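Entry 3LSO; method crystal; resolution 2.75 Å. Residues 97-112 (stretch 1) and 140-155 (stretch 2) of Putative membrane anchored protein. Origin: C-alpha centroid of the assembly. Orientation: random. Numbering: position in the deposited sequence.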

# COMPACT_ATOMS: atom_id res chain seq x y z
N ASN B 97 -1.19 8.99 -32.51
CA ASN B 97 -0.90 9.98 -31.50
C ASN B 97 -0.79 9.26 -30.16
O ASN B 97 -1.75 8.64 -29.71
CB ASN B 97 -2.00 11.04 -31.44
CG ASN B 97 -1.62 12.26 -30.61
OD1 ASN B 97 -0.76 12.22 -29.74
ND2 ASN B 97 -2.29 13.37 -30.88
N VAL B 98 0.39 9.33 -29.54
CA VAL B 98 0.57 8.68 -28.25
C VAL B 98 0.80 9.64 -27.10
O VAL B 98 0.89 9.22 -25.96
CB VAL B 98 1.71 7.62 -28.26
CG1 VAL B 98 1.38 6.50 -29.23
CG2 VAL B 98 3.05 8.27 -28.57
N GLY B 99 0.92 10.93 -27.41
CA GLY B 99 1.20 11.93 -26.39
C GLY B 99 2.64 11.86 -25.92
O GLY B 99 3.38 10.94 -26.26
N LYS B 100 3.03 12.83 -25.11
CA LYS B 100 4.44 13.00 -24.76
C LYS B 100 4.90 12.26 -23.50
O LYS B 100 5.98 12.53 -23.00
CB LYS B 100 4.80 14.50 -24.71
CG LYS B 100 5.11 15.11 -26.10
CD LYS B 100 4.69 16.57 -26.24
CE LYS B 100 4.36 16.91 -27.71
NZ LYS B 100 4.01 18.35 -27.93
N ASN B 101 4.10 11.31 -23.01
CA ASN B 101 4.36 10.63 -21.73
C ASN B 101 4.94 9.21 -21.88
O ASN B 101 4.91 8.39 -20.95
CB ASN B 101 3.05 10.60 -20.93
CG ASN B 101 3.22 10.14 -19.48
OD1 ASN B 101 4.30 10.21 -18.88
ND2 ASN B 101 2.11 9.66 -18.90
N VAL B 102 5.50 8.93 -23.06
CA VAL B 102 5.91 7.58 -23.39
C VAL B 102 7.17 7.56 -24.29
O VAL B 102 7.39 8.48 -25.09
CB VAL B 102 4.75 6.83 -24.08
CG1 VAL B 102 4.77 7.10 -25.56
CG2 VAL B 102 4.81 5.34 -23.84
N LYS B 103 7.98 6.52 -24.13
CA LYS B 103 9.14 6.29 -24.98
C LYS B 103 9.26 4.78 -25.33
O LYS B 103 8.70 3.92 -24.64
CB LYS B 103 10.42 6.85 -24.34
CG LYS B 103 11.03 5.98 -23.26
CD LYS B 103 12.16 6.70 -22.53
CE LYS B 103 13.14 5.71 -21.89
NZ LYS B 103 13.72 6.23 -20.61
N LEU B 104 9.98 4.48 -26.41
CA LEU B 104 10.24 3.09 -26.83
C LEU B 104 11.24 2.41 -25.91
O LEU B 104 12.22 3.02 -25.48
CB LEU B 104 10.79 3.07 -28.26
CG LEU B 104 9.91 3.77 -29.30
CD1 LEU B 104 10.70 4.25 -30.52
CD2 LEU B 104 8.81 2.85 -29.73
N ASP B 105 10.99 1.14 -25.62
CA ASP B 105 11.92 0.35 -24.84
C ASP B 105 12.77 -0.55 -25.75
O ASP B 105 12.32 -1.61 -26.18
CB ASP B 105 11.17 -0.49 -23.79
CG ASP B 105 12.06 -0.91 -22.62
OD1 ASP B 105 13.23 -0.45 -22.54
OD2 ASP B 105 11.58 -1.69 -21.77
N GLY B 106 14.00 -0.12 -26.05
CA GLY B 106 14.91 -0.89 -26.93
C GLY B 106 14.83 -0.48 -28.40
O GLY B 106 13.86 0.15 -28.84
N ASN B 107 15.86 -0.84 -29.17
CA ASN B 107 15.86 -0.49 -30.59
C ASN B 107 15.07 -1.47 -31.45
O ASN B 107 15.54 -2.56 -31.80
CB ASN B 107 17.28 -0.27 -31.14
CG ASN B 107 17.79 1.16 -30.92
OD1 ASN B 107 17.03 2.14 -31.06
ND2 ASN B 107 19.08 1.29 -30.57
N GLN B 108 13.86 -1.06 -31.78
CA GLN B 108 12.90 -1.93 -32.44
C GLN B 108 12.84 -1.56 -33.90
O GLN B 108 12.74 -0.38 -34.24
CB GLN B 108 11.52 -1.76 -31.80
CG GLN B 108 11.19 -2.79 -30.72
CD GLN B 108 10.25 -2.21 -29.67
OE1 GLN B 108 10.67 -1.44 -28.81
NE2 GLN B 108 8.97 -2.58 -29.73
N PRO B 109 12.93 -2.58 -34.77
CA PRO B 109 12.94 -2.36 -36.21
C PRO B 109 11.68 -1.63 -36.68
O PRO B 109 10.59 -1.93 -36.20
CB PRO B 109 13.00 -3.77 -36.79
CG PRO B 109 12.84 -4.71 -35.63
CD PRO B 109 13.25 -3.97 -34.42
N GLY B 110 11.87 -0.66 -37.57
CA GLY B 110 10.80 0.11 -38.18
C GLY B 110 9.92 0.94 -37.26
O GLY B 110 8.87 1.40 -37.68
N LEU B 111 10.30 1.13 -36.00
CA LEU B 111 9.54 2.03 -35.14
C LEU B 111 10.33 3.26 -34.73
O LEU B 111 11.55 3.20 -34.49
CB LEU B 111 8.99 1.30 -33.91
CG LEU B 111 8.46 -0.12 -34.09
CD1 LEU B 111 8.01 -0.68 -32.76
CD2 LEU B 111 7.31 -0.18 -35.06
N SER B 112 9.62 4.38 -34.66
CA SER B 112 10.20 5.64 -34.21
C SER B 112 9.16 6.47 -33.46
O SER B 112 7.96 6.29 -33.64
CB SER B 112 10.77 6.42 -35.39
OG SER B 112 9.78 6.62 -36.39
N ILE B 140 1.60 -6.49 -34.96
CA ILE B 140 2.81 -5.77 -34.55
C ILE B 140 2.90 -5.55 -33.04
O ILE B 140 1.98 -5.03 -32.40
CB ILE B 140 2.94 -4.43 -35.32
N THR B 141 4.03 -5.98 -32.48
CA THR B 141 4.28 -5.82 -31.06
C THR B 141 5.15 -4.60 -30.82
O THR B 141 6.29 -4.57 -31.26
CB THR B 141 5.03 -7.03 -30.47
OG1 THR B 141 4.56 -8.24 -31.09
CG2 THR B 141 4.81 -7.10 -28.96
N VAL B 142 4.60 -3.61 -30.13
CA VAL B 142 5.38 -2.44 -29.73
C VAL B 142 5.70 -2.49 -28.24
O VAL B 142 4.81 -2.65 -27.41
CB VAL B 142 4.63 -1.11 -30.01
CG1 VAL B 142 5.52 0.06 -29.66
CG2 VAL B 142 4.18 -1.02 -31.46
N ARG B 143 6.97 -2.33 -27.90
CA ARG B 143 7.33 -2.22 -26.49
C ARG B 143 7.53 -0.76 -26.08
O ARG B 143 8.29 -0.01 -26.70
CB ARG B 143 8.56 -3.05 -26.18
CG ARG B 143 8.81 -3.23 -24.69
CD ARG B 143 9.77 -4.36 -24.44
NE ARG B 143 9.95 -4.57 -23.00
CZ ARG B 143 9.12 -5.25 -22.21
NH1 ARG B 143 8.01 -5.80 -22.72
NH2 ARG B 143 9.38 -5.36 -20.92
N LEU B 144 6.84 -0.36 -25.03
CA LEU B 144 6.92 1.00 -24.54
C LEU B 144 7.10 1.00 -23.02
O LEU B 144 6.78 0.01 -22.35
CB LEU B 144 5.64 1.75 -24.89
CG LEU B 144 5.10 1.73 -26.33
CD1 LEU B 144 3.61 2.01 -26.37
CD2 LEU B 144 5.84 2.72 -27.21
N GLN B 145 7.62 2.10 -22.49
CA GLN B 145 7.47 2.40 -21.08
C GLN B 145 6.95 3.82 -20.89
O GLN B 145 7.24 4.72 -21.69
CB GLN B 145 8.76 2.15 -20.30
CG GLN B 145 10.00 2.80 -20.88
CD GLN B 145 11.23 2.57 -20.01
OE1 GLN B 145 11.71 1.44 -19.89
NE2 GLN B 145 11.76 3.65 -19.41
N ALA B 146 6.15 4.03 -19.84
CA ALA B 146 5.66 5.35 -19.50
C ALA B 146 6.68 6.07 -18.63
O ALA B 146 7.41 5.44 -17.88
CB ALA B 146 4.36 5.24 -18.80
N LEU B 147 6.73 7.39 -18.75
CA LEU B 147 7.81 8.17 -18.14
C LEU B 147 7.48 8.55 -16.72
O LEU B 147 8.28 8.30 -15.80
CB LEU B 147 8.11 9.42 -18.95
CG LEU B 147 8.20 9.29 -20.47
CD1 LEU B 147 8.57 10.62 -21.11
CD2 LEU B 147 9.19 8.22 -20.86
N THR B 148 6.31 9.16 -16.54
CA THR B 148 5.82 9.58 -15.22
C THR B 148 4.35 9.18 -15.08
O THR B 148 3.64 9.05 -16.08
CB THR B 148 5.97 11.10 -15.02
OG1 THR B 148 5.36 11.80 -16.10
CG2 THR B 148 7.45 11.50 -14.94
N GLU B 149 3.91 9.00 -13.84
CA GLU B 149 2.55 8.53 -13.53
C GLU B 149 1.45 9.36 -14.21
O GLU B 149 1.65 10.53 -14.52
CB GLU B 149 2.32 8.50 -12.01
CG GLU B 149 2.19 9.88 -11.35
CD GLU B 149 1.91 9.83 -9.85
OE1 GLU B 149 2.04 8.75 -9.23
OE2 GLU B 149 1.57 10.90 -9.27
N GLY B 150 0.29 8.75 -14.42
CA GLY B 150 -0.82 9.44 -15.06
C GLY B 150 -1.65 8.59 -16.01
O GLY B 150 -2.08 7.49 -15.66
N THR B 151 -1.87 9.12 -17.21
CA THR B 151 -2.78 8.50 -18.17
C THR B 151 -2.18 8.53 -19.56
O THR B 151 -1.55 9.51 -19.95
CB THR B 151 -4.15 9.22 -18.20
OG1 THR B 151 -4.63 9.41 -16.87
CG2 THR B 151 -5.18 8.41 -18.98
N LEU B 152 -2.38 7.45 -20.30
CA LEU B 152 -1.94 7.37 -21.69
C LEU B 152 -3.15 7.28 -22.57
O LEU B 152 -4.03 6.44 -22.33
CB LEU B 152 -1.07 6.14 -21.90
CG LEU B 152 0.28 6.28 -21.22
CD1 LEU B 152 1.12 5.05 -21.48
CD2 LEU B 152 0.98 7.52 -21.73
N THR B 153 -3.19 8.13 -23.60
CA THR B 153 -4.33 8.15 -24.53
C THR B 153 -3.87 8.07 -25.99
O THR B 153 -3.12 8.92 -26.48
CB THR B 153 -5.26 9.37 -24.30
OG1 THR B 153 -5.49 9.54 -22.89
CG2 THR B 153 -6.58 9.15 -25.00
N PHE B 154 -4.33 7.02 -26.67
CA PHE B 154 -3.89 6.74 -28.02
C PHE B 154 -4.93 7.12 -29.08
O PHE B 154 -5.75 6.30 -29.49
CB PHE B 154 -3.46 5.28 -28.17
CG PHE B 154 -2.18 4.92 -27.44
CD1 PHE B 154 -1.40 5.89 -26.81
CD2 PHE B 154 -1.75 3.60 -27.40
CE1 PHE B 154 -0.23 5.55 -26.14
CE2 PHE B 154 -0.57 3.24 -26.74
CZ PHE B 154 0.19 4.22 -26.11
N ILE B 155 -4.88 8.39 -29.52
CA ILE B 155 -5.71 8.92 -30.60
C ILE B 155 -5.06 8.52 -31.92
O ILE B 155 -3.85 8.34 -31.97
CB ILE B 155 -5.75 10.47 -30.54
CG1 ILE B 155 -6.00 10.97 -29.12
CG2 ILE B 155 -6.78 11.06 -31.52
CD1 ILE B 155 -7.24 10.40 -28.45

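The two stretches meet edge to edge, burying 1134 Å² between them, and the seam is centred on a short strand, Val102 to Leu104, lying antiparallel to the strand Ile140 to Ala146. Backbone hydrogen bonds fix the register. Lys103 N donates to Gln145 O (3.1 Å) and Gln145 N to Lys103 O (3.0 Å), a closed pair of nearly straight bonds. Leu147 N to Asn101 O (3.0 Å) extends the ladder at one end, and Asp105 N to Arg143 O (3.1 Å) at the other. Between these bonded positions the chains draw closer: the CA atoms of Val102 and Ala146 are 4.5 Å apart, against 5.8 Å for Lys103 and Gln145, and Ala146 CA sits 3.5 Å from Asn101 O in a CA-H...O contact.

The sheet has two contrasting faces. On the face of Val102 and Ala146, the methyl of Ala146 is a low bump that leaves room beside it. Val102, with chi1 in the p well, places CG2 3.8 Å from Leu144 CB and 4.4 Å from Leu152 CD1, so a compact branched side chain fills the hollow between two leucines. All four of these residues are buried, as suits their apolar side chains. Further along, Leu104 starts away from the partner strand, yet its end comes back: CD2 lies 3.9 Å from Leu144 CD2 and 4.3 Å from Val142 CG1. Leu111 closes a type II turn begun at Gln108 and brings its CD1 to 4.0 Å from the same Val142 CG1. The valine methyl is thus met by two longer leucines arriving from different parts of stretch 1.

On the opposite face, Lys103 and Gln145 suit a more open setting, where long, polar side chains can lie over the seam without being fully buried; the end of Gln145 turns back toward stretch 1. The aliphatic part of Lys103 is useful here, with CD packed 3.7 Å from Leu147 CD2. Nearby, Asp105 points toward stretch 2 and forms a salt bridge through OD2 to Arg143 NE at 3.5 Å, a charge pairing that complements the backbone bond between the same two residues.

Asn101 plugs the bend where stretch 2 leaves its first strand. Its CB starts sideways, but the amide end reaches in and addresses the backbone of Thr148 in both directions: Thr148 N donates to Asn101 OD1 (3.3 Å), and Asn101 ND2 donates to Thr148 O (3.3 Å). Thr148 OG1 adds a weak bond to Asn101 OD1 at 3.4 Å. Asparagine suits the place because one short amide carries both donor and acceptor. With 122 Å² covered, it is the residue most covered by the other stretch.

At the far end, Val98 rests on the flat Phe154 ring. Its CG1 stands over one face, 3.9 Å from the ring centroid, and its CB approaches Phe154 CE1 at 3.5 Å: a branched aliphatic knob set against a flat aromatic face, a CH-pi contact that pairs two apolar groups.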